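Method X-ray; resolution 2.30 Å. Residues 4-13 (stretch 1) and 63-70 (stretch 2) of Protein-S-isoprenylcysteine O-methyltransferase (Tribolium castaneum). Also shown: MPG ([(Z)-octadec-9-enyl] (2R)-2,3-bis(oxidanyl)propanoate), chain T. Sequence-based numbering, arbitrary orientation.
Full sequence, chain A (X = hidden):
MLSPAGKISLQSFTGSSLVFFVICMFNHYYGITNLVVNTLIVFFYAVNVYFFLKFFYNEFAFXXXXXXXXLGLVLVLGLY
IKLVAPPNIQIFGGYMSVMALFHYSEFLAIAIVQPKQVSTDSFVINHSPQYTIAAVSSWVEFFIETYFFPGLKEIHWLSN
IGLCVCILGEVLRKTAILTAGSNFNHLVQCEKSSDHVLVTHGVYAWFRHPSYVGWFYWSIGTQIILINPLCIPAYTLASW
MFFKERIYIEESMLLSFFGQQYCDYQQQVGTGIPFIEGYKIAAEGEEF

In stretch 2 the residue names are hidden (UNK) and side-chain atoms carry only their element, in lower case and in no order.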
ATOM      1  N   PRO A   4      21.183  -7.488  -1.946  1.00 47.32           N
ATOM      2  CA  PRO A   4      20.923  -8.867  -2.404  1.00 41.47           C
ATOM      3  C   PRO A   4      19.461  -9.116  -2.734  1.00 33.48           C
ATOM      4  O   PRO A   4      19.149  -9.593  -3.831  1.00 33.25           O
ATOM      5  CB  PRO A   4      21.411  -9.724  -1.224  1.00 50.33           C
ATOM      6  CG  PRO A   4      21.470  -8.794  -0.054  1.00 50.31           C
ATOM      7  CD  PRO A   4      21.816  -7.459  -0.619  1.00 34.99           C
ATOM      8  N   ALA A   5      18.548  -8.793  -1.817  1.00 34.73           N
ATOM      9  CA  ALA A   5      17.129  -8.963  -2.102  1.00 29.04           C
ATOM     10  C   ALA A   5      16.706  -8.145  -3.314  1.00 37.44           C
ATOM     11  O   ALA A   5      15.810  -8.557  -4.061  1.00 26.15           O
ATOM     12  CB  ALA A   5      16.301  -8.569  -0.882  1.00 26.88           C
ATOM     13  N   GLY A   6      17.333  -6.986  -3.526  1.00 31.96           N
ATOM     14  CA  GLY A   6      17.019  -6.188  -4.698  1.00 30.00           C
ATOM     15  C   GLY A   6      17.463  -6.852  -5.987  1.00 36.28           C
ATOM     16  O   GLY A   6      16.759  -6.793  -6.999  1.00 31.10           O
ATOM     17  N   LYS A   7      18.634  -7.494  -5.971  1.00 35.26           N
ATOM     18  CA  LYS A   7      19.107  -8.184  -7.166  1.00 35.42           C
ATOM     19  C   LYS A   7      18.270  -9.420  -7.466  1.00 33.20           C
ATOM     20  O   LYS A   7      18.059  -9.754  -8.637  1.00 27.26           O
ATOM     21  CB  LYS A   7      20.579  -8.564  -7.011  1.00 44.60           C
ATOM     22  CG  LYS A   7      21.525  -7.375  -6.940  1.00 61.17           C
ATOM     23  CD  LYS A   7      22.960  -7.793  -7.226  1.00 71.50           C
ATOM     24  CE  LYS A   7      23.932  -6.637  -7.033  1.00 78.55           C
ATOM     25  NZ  LYS A   7      25.336  -7.011  -7.361  1.00 77.94           N
ATOM     26  N   ILE A   8      17.785 -10.108  -6.430  1.00 35.74           N
ATOM     27  CA  ILE A   8      16.919 -11.266  -6.643  1.00 31.32           C
ATOM     28  C   ILE A   8      15.665 -10.849  -7.400  1.00 34.31           C
ATOM     29  O   ILE A   8      15.264 -11.493  -8.376  1.00 34.06           O
ATOM     30  CB  ILE A   8      16.571 -11.930  -5.297  1.00 39.18           C
ATOM     31  CG1 ILE A   8      17.841 -12.402  -4.572  1.00 43.54           C
ATOM     32  CG2 ILE A   8      15.596 -13.090  -5.491  1.00 32.22           C
ATOM     33  CD1 ILE A   8      18.781 -13.228  -5.417  1.00 51.69           C
ATOM     34  N   SER A   9      15.032  -9.757  -6.968  1.00 32.06           N
ATOM     35  CA  SER A   9      13.810  -9.311  -7.626  1.00 25.48           C
ATOM     36  C   SER A   9      14.085  -8.868  -9.058  1.00 27.81           C
ATOM     37  O   SER A   9      13.269  -9.108  -9.955  1.00 28.15           O
ATOM     38  CB  SER A   9      13.171  -8.178  -6.827  1.00 23.35           C
ATOM     39  OG  SER A   9      13.971  -7.009  -6.866  1.00 31.16           O
ATOM     40  N   LEU A  10      15.231  -8.228  -9.295  1.00 25.86           N
ATOM     41  CA  LEU A  10      15.533  -7.732 -10.635  1.00 28.92           C
ATOM     42  C   LEU A  10      15.841  -8.877 -11.590  1.00 33.22           C
ATOM     43  O   LEU A  10      15.385  -8.873 -12.740  1.00 33.80           O
ATOM     44  CB  LEU A  10      16.695  -6.735 -10.567  1.00 38.33           C
ATOM     45  CG  LEU A  10      16.953  -5.783 -11.743  1.00 35.09           C
ATOM     46  CD1 LEU A  10      17.643  -6.489 -12.904  1.00 54.52           C
ATOM     47  CD2 LEU A  10      15.670  -5.103 -12.216  1.00 41.79           C
ATOM     48  N   GLN A  11      16.602  -9.873 -11.134  1.00 36.01           N
ATOM     49  CA  GLN A  11      16.885 -11.028 -11.978  1.00 40.21           C
ATOM     50  C   GLN A  11      15.607 -11.783 -12.323  1.00 29.70           C
ATOM     51  O   GLN A  11      15.393 -12.166 -13.479  1.00 36.33           O
ATOM     52  CB  GLN A  11      17.877 -11.955 -11.279  1.00 47.70           C
ATOM     53  CG  GLN A  11      19.265 -11.363 -11.102  1.00 42.50           C
ATOM     54  CD  GLN A  11      20.150 -12.213 -10.210  1.00 53.53           C
ATOM     55  OE1 GLN A  11      19.709 -12.716  -9.175  1.00 52.88           O
ATOM     56  NE2 GLN A  11      21.403 -12.384 -10.612  1.00 58.52           N
ATOM     57  N   SER A  12      14.741 -12.003 -11.331  1.00 36.52           N
ATOM     58  CA  SER A  12      13.523 -12.771 -11.565  1.00 32.85           C
ATOM     59  C   SER A  12      12.528 -11.992 -12.416  1.00 22.72           C
ATOM     60  O   SER A  12      11.855 -12.569 -13.278  1.00 32.71           O
ATOM     61  CB  SER A  12      12.893 -13.162 -10.228  1.00 29.86           C
ATOM     62  OG  SER A  12      13.840 -13.798  -9.391  1.00 36.60           O
ATOM     63  N   PHE A  13      12.421 -10.680 -12.191  1.00 24.51           N
ATOM     64  CA  PHE A  13      11.451  -9.875 -12.927  1.00 25.99           C
ATOM     65  C   PHE A  13      11.801  -9.806 -14.408  1.00 30.13           C
ATOM     66  O   PHE A  13      10.948 -10.048 -15.269  1.00 27.81           O
ATOM     67  CB  PHE A  13      11.380  -8.475 -12.321  1.00 32.27           C
ATOM     68  CG  PHE A  13      10.485  -7.531 -13.072  1.00 27.58           C
ATOM     69  CD1 PHE A  13       9.108  -7.607 -12.943  1.00 21.98           C
ATOM     70  CD2 PHE A  13      11.023  -6.556 -13.896  1.00 25.69           C
ATOM     71  CE1 PHE A  13       8.285  -6.734 -13.627  1.00 29.92           C
ATOM     72  CE2 PHE A  13      10.204  -5.681 -14.584  1.00 32.62           C
ATOM     73  CZ  PHE A  13       8.834  -5.770 -14.449  1.00 22.17           C
ATOM     74  N   UNK A  63      10.275 -16.360  -1.931  1.00 27.39           N
ATOM     75  CA  UNK A  63       9.106 -15.515  -1.720  1.00 34.10           C
ATOM     76  C   UNK A  63       9.237 -14.201  -2.480  1.00 27.11           C
ATOM     77  O   UNK A  63       8.255 -13.687  -3.028  1.00 36.50           O
ATOM     78  c   UNK A  63       8.914 -15.259  -0.224  1.00 25.68           C
ATOM     79  N   UNK A  64      10.448 -13.645  -2.527  1.00 26.50           N
ATOM     80  CA  UNK A  64      10.682 -12.426  -3.294  1.00 27.44           C
ATOM     81  C   UNK A  64      10.738 -12.734  -4.785  1.00 25.15           C
ATOM     82  O   UNK A  64      10.149 -12.018  -5.602  1.00 27.32           O
ATOM     83  c   UNK A  64      11.781 -11.201  -1.388  1.00 30.98           C
ATOM     84  c   UNK A  64      13.051 -10.675  -0.743  1.00 36.03           C
ATOM     85  c   UNK A  64      11.973 -11.738  -2.810  1.00 21.96           C
ATOM     86  c   UNK A  64      12.387 -10.607  -3.760  1.00 26.81           C
ATOM     87  N   UNK A  65      11.443 -13.803  -5.160  1.00 17.76           N
ATOM     88  CA  UNK A  65      11.663 -14.086  -6.572  1.00 21.39           C
ATOM     89  C   UNK A  65      10.360 -14.418  -7.289  1.00 25.62           C
ATOM     90  O   UNK A  65      10.132 -13.955  -8.413  1.00 21.95           O
ATOM     91  c   UNK A  65      12.664 -15.232  -6.722  1.00 29.01           C
ATOM     92  N   UNK A  66       9.493 -15.216  -6.662  1.00 22.66           N
ATOM     93  CA  UNK A  66       8.287 -15.658  -7.354  1.00 21.81           C
ATOM     94  C   UNK A  66       7.324 -14.496  -7.554  1.00 26.99           C
ATOM     95  O   UNK A  66       6.616 -14.435  -8.567  1.00 29.61           O
ATOM     96  c   UNK A  66       7.619 -16.821  -6.593  1.00 22.22           C
ATOM     97  c   UNK A  66       6.531 -17.475  -7.450  1.00 27.25           C
ATOM     98  c   UNK A  66       7.052 -18.212  -8.669  1.00 29.38           C
ATOM     99  c   UNK A  66       7.029 -16.349  -5.267  1.00 25.31           C
ATOM    100  N   UNK A  67       7.274 -13.559  -6.607  1.00 26.76           N
ATOM    101  CA  UNK A  67       6.424 -12.387  -6.783  1.00 25.44           C
ATOM    102  C   UNK A  67       6.949 -11.496  -7.900  1.00 30.22           C
ATOM    103  O   UNK A  67       6.173 -11.007  -8.730  1.00 22.33           O
ATOM    104  c   UNK A  67       6.322 -11.616  -5.468  1.00 22.33           C
ATOM    105  c   UNK A  67       4.713 -13.469  -1.573  1.00 39.16           C
ATOM    106  n   UNK A  67       4.634 -12.258  -2.117  1.00 38.49           N
ATOM    107  c   UNK A  67       5.609 -11.706  -3.053  1.00 27.77           C
ATOM    108  c   UNK A  67       5.450 -12.305  -4.436  1.00 26.83           C
ATOM    109  n   UNK A  67       3.774 -13.881  -0.734  1.00 35.72           N
ATOM    110  n   UNK A  67       5.728 -14.272  -1.867  1.00 31.91           N
ATOM    111  N   UNK A  68       8.267 -11.283  -7.945  1.00 24.11           N
ATOM    112  CA  UNK A  68       8.852 -10.495  -9.023  1.00 21.05           C
ATOM    113  C   UNK A  68       8.623 -11.164 -10.372  1.00 19.84           C
ATOM    114  O   UNK A  68       8.303 -10.493 -11.361  1.00 22.84           O
ATOM    115  c   UNK A  68      10.345 -10.287  -8.772  1.00 18.03           C
ATOM    116  N   UNK A  69       8.780 -12.488 -10.432  1.00 22.95           N
ATOM    117  CA  UNK A  69       8.527 -13.208 -11.676  1.00 18.51           C
ATOM    118  C   UNK A  69       7.064 -13.105 -12.081  1.00 16.97           C
ATOM    119  O   UNK A  69       6.747 -12.951 -13.267  1.00 17.59           O
ATOM    120  c   UNK A  69       8.939 -14.672 -11.526  1.00 15.67           C
ATOM    121  N   UNK A  70       6.154 -13.194 -11.109  1.00 19.72           N
ATOM    122  CA  UNK A  70       4.734 -13.069 -11.412  1.00 25.78           C
ATOM    123  C   UNK A  70       4.418 -11.700 -11.998  1.00 23.29           C
ATOM    124  O   UNK A  70       3.645 -11.589 -12.957  1.00 24.40           O
ATOM    125  c   UNK A  70       3.907 -13.319 -10.150  1.00 26.07           C
ATOM    126  c   UNK A  70       1.552 -13.687 -10.939  1.00 38.37           C
ATOM    127  c   UNK A  70       0.719 -11.309  -9.819  1.00 29.31           C
ATOM    128  c   UNK A  70       2.038 -11.704  -9.711  1.00 26.32           C
ATOM    129  c   UNK A  70      -0.188 -12.108 -10.489  1.00 26.04           C
ATOM    130  c   UNK A  70       0.230 -13.298 -11.049  1.00 30.74           C
ATOM    131  c   UNK A  70       2.471 -12.894 -10.270  1.00 19.78           C
TER
HETATM  132  C2  MPG T 318      22.489 -13.902  -7.525  1.00 67.00           C
HETATM  133  C3  MPG T 318      22.391 -15.307  -6.927  1.00 50.94           C
HETATM  134  C4  MPG T 318      22.426 -16.383  -8.010  1.00 48.44           C
HETATM  135  C5  MPG T 318      21.209 -16.245  -8.922  1.00 54.72           C
HETATM  136  C6  MPG T 318      20.528 -17.595  -9.135  1.00 55.24           C
HETATM  137  C7  MPG T 318      19.947 -17.648 -10.548  1.00 65.03           C
HETATM  138  C8  MPG T 318      18.614 -18.401 -10.573  1.00 63.31           C
HETATM  139  C9  MPG T 318      17.588 -17.678 -11.443  1.00 60.03           C
HETATM  140  C10 MPG T 318      17.272 -16.423 -11.197  1.00 65.67           C
HETATM  141  C11 MPG T 318      16.245 -15.692 -12.057  1.00 51.97           C
HETATM  142  C12 MPG T 318      16.726 -15.598 -13.504  1.00 58.25           C
HETATM  143  C13 MPG T 318      15.625 -16.106 -14.432  1.00 50.83           C
HETATM  144  O1  MPG T 318      23.002 -11.790  -6.525  1.00 82.12           O
HETATM  145  C1  MPG T 318      22.136 -12.885  -6.443  1.00 56.64           C
HETATM  146  CXD MPG T 318      24.893 -11.184  -4.959  1.00 76.15           C
HETATM  147  O2  MPG T 318      25.070 -11.215  -3.570  1.00 75.74           O
HETATM  148  C21 MPG T 318      25.441  -9.871  -5.509  1.00 86.38           C
HETATM  149  O3  MPG T 318      25.509  -9.939  -6.908  1.00 82.37           O
HETATM  150  O4  MPG T 318      22.595 -10.959  -4.483  1.00 76.92           O
HETATM  151  CX3 MPG T 318      23.405 -11.291  -5.282  1.00 78.95           C

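Both stretches are helical, and the hidden one is read here from its side-chain atoms, position by position.

Position 63 carries one side-chain carbon and nothing more. It lies out of reach of stretch 1. A lone CB means alanine, so this is Ala63.

Position 64 has four side-chain carbons. The chain forks at the first, and one arm is two carbons long. CA-to-CB points toward stretch 1. The end of the long arm lies 3.9 Å from CB of Ala5. The short arm lies 4.0 Å from CB of Ser9 and 4.4 Å from CG2 of Ile8. A fork at CB with unequal arms is isoleucine. In Ile64 the atom near Ala5 is CD1, and the atom near Ser9 and Ile8 is CG2. Its rotamer is m for chi1 and t for chi2.

Position 65 has a single carbon, set sideways to stretch 1. CB of position 65 lies 3.3 Å from OG of Ser12 and 3.8 Å from CG2 of Ile8. This is Ala65. Its methyl is no partner for a hydrogen bond. The hydroxyl of Ser12 instead donates within its own helix, from OG to O of Ile8 at 2.9 Å.

Position 66 again has four carbons, forked at the first, with one arm of two. CA-to-CB points away, and CB, its nearest side-chain atom to stretch 1, lies 7.4 Å from CB of Ser12. It is Ile66, with chi1 t and chi2 p.

Position 67 has three carbons, a nitrogen, then a carbon bearing two more nitrogens. That group is a guanidinium, so the residue is Arg67. Its side chain starts sideways and its end leads away from stretch 1. NH1 of Arg67 donates to O of Ala63 at 2.8 Å, one turn back.

Position 68 has one carbon, pointing toward stretch 1. CB of position 68 lies 3.4 Å from O of Ser9, 4.1 Å from CB of Ser12 and 4.1 Å from CB of Phe13. This is Ala68, the residue of stretch 2 most covered by stretch 1. Its carbonyl O lies 3.4 Å from CD1 of Phe13, at the ring edge. The same O makes a CA-H...O contact with CA of Phe13 at 3.6 Å.

Position 69 has one carbon, CB, set sideways and 4.4 Å from CB of Ser12. It is Ala69. Its CA is 3.7 Å from O of Ser12 and 4.6 Å from CA of Phe13.

Position 70 has one carbon followed by a six-carbon ring. Its CA-to-CB bond points away, and the side chain makes no contact with stretch 1. It is Phe70.

The helix axes approach to 7.5 Å and cross at -36°, with their N-to-C directions 36° apart. No hydrogen bond joins the stretches. Small side chains let the backbones come close near Ala68 and Ala69, while Ile64 packs against Ala5, Ile8 and Ser9 at the other end. The contact is mainly close packing, and 357 Å² is buried in total.

Stretch 2, residues 63-70: AIAIRAAF
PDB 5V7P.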